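Side-chain contact in catechol 1,2-dioxygenase (Burkholderia vietnamiensis, PDB 5TD3), which probably catalyses the intradiol ring cleavage of catechol to cis,cis-muconate with molecular oxygen: residues A[101-105]-A[106-110]. Sequence-based numbering, arbitrary orientation.
Sequences AADAA and LGLDG
The carbonyl oxygen of Asp103 takes two backbone N-H groups where helix 91-105 ends in a Schellman motif: a nearly straight bond from Leu108 N (2.9 Å, 166°) and a weak, bent one from Leu106 N. Leu108 N sits above the plane of that carbonyl, 38° out of it. Leu106 N also bonds to Ala102 O at 3.0 Å, an i to i-4 bond of the helical kind, and Gly107 N reaches Ala104 O weakly. Gly107 turns the chain out of the helix with a positive phi, a backbone shape that favours glycine because it has no side chain. With CG anti to its own carbonyl carbon (chi1 -73°), the carboxylate of Asp103 is brought alongside Leu108, OD1 standing 3.9 Å from Leu108 CD1. Because Asp103 is buried, its charge is probably balanced by the salt bridges of OD2 to Arg246 and Arg114. Leu108 suits this place because its CB and CD1 lie across the side chain of Asp103, while it also packs on Arg246 and Pro303, joining the helix end to loops of the chain. Leu106 lays CG 3.5 Å from Ala102 O and leans on Asn310, while Ala105, with just a methyl, packs on Ile11 of the second subunit. At the exposed end, Asp109 brings OD1 to 3.5 Å from Ala104 CA, and one water donates to both Asp109 OD2 and Ala104 O.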
loop_
_atom_site.group_PDB
_atom_site.type_symbol
_atom_site.label_atom_id
_atom_site.label_comp_id
_atom_site.label_asym_id
_atom_site.label_seq_id
_atom_site.Cartn_x
_atom_site.Cartn_y
_atom_site.Cartn_z
ATOM N N ALA A 101 -19.277 -19.256 -0.782
ATOM C CA ALA A 101 -19.126 -20.529 -0.077
ATOM C C ALA A 101 -19.864 -20.512 1.254
ATOM O O ALA A 101 -20.430 -21.530 1.675
ATOM C CB ALA A 101 -17.644 -20.835 0.133
ATOM N N ALA A 102 -19.851 -19.369 1.941
ATOM C CA ALA A 102 -20.582 -19.253 3.195
ATOM C C ALA A 102 -22.081 -19.421 2.964
ATOM O O ALA A 102 -22.758 -20.144 3.701
ATOM C CB ALA A 102 -20.260 -17.911 3.860
ATOM N N ASP A 103 -22.618 -18.757 1.939
ATOM C CA ASP A 103 -24.035 -18.906 1.619
ATOM C C ASP A 103 -24.381 -20.349 1.281
ATOM O O ASP A 103 -25.411 -20.870 1.729
ATOM C CB ASP A 103 -24.412 -17.992 0.455
ATOM C CG ASP A 103 -24.478 -16.535 0.856
ATOM O OD1 ASP A 103 -24.376 -16.242 2.070
ATOM O OD2 ASP A 103 -24.661 -15.692 -0.049
ATOM N N ALA A 104 -23.544 -21.006 0.469
ATOM C CA ALA A 104 -23.824 -22.387 0.086
ATOM C C ALA A 104 -23.842 -23.288 1.314
ATOM O O ALA A 104 -24.674 -24.197 1.422
ATOM C CB ALA A 104 -22.787 -22.869 -0.939
ATOM N N ALA A 105 -22.943 -23.024 2.268
ATOM C CA ALA A 105 -22.953 -23.753 3.533
ATOM C C ALA A 105 -24.233 -23.507 4.321
ATOM O O ALA A 105 -24.694 -24.399 5.043
ATOM C CB ALA A 105 -21.728 -23.358 4.368
ATOM N N LEU A 106 -24.832 -22.323 4.191
ATOM C CA LEU A 106 -26.060 -21.990 4.908
ATOM C C LEU A 106 -27.317 -22.246 4.092
ATOM O O LEU A 106 -28.416 -21.919 4.556
ATOM C CB LEU A 106 -26.052 -20.519 5.347
ATOM C CG LEU A 106 -25.017 -20.048 6.365
ATOM C CD1 LEU A 106 -24.975 -18.533 6.403
ATOM C CD2 LEU A 106 -25.319 -20.614 7.738
ATOM N N GLY A 107 -27.193 -22.828 2.903
ATOM C CA GLY A 107 -28.362 -23.048 2.071
ATOM C C GLY A 107 -29.056 -21.795 1.574
ATOM O O GLY A 107 -30.266 -21.818 1.334
ATOM N N LEU A 108 -28.326 -20.700 1.404
ATOM C CA LEU A 108 -28.914 -19.483 0.839
ATOM C C LEU A 108 -28.724 -19.477 -0.679
ATOM O O LEU A 108 -28.063 -18.606 -1.245
ATOM C CB LEU A 108 -28.324 -18.235 1.487
ATOM C CG LEU A 108 -28.806 -17.970 2.912
ATOM C CD1 LEU A 108 -27.753 -17.187 3.714
ATOM C CD2 LEU A 108 -30.166 -17.281 2.909
ATOM N N ASP A 109 -29.267 -20.504 -1.341
ATOM C CA ASP A 109 -29.071 -20.625 -2.778
ATOM C C ASP A 109 -30.314 -20.243 -3.575
ATOM O O ASP A 109 -31.443 -20.237 -3.072
ATOM C CB ASP A 109 -28.671 -22.059 -3.145
ATOM C CG ASP A 109 -27.758 -22.697 -2.116
ATOM O OD1 ASP A 109 -26.618 -22.211 -1.954
ATOM O OD2 ASP A 109 -28.179 -23.695 -1.486
ATOM N N GLY A 110 -30.089 -20.005 -4.868
ATOM C CA GLY A 110 -31.151 -19.673 -5.791
ATOM C C GLY A 110 -31.312 -18.195 -6.087
ATOM O O GLY A 110 -32.069 -17.849 -6.998
HETATM O O HOH W 1 -26.230 -25.308 -0.704
#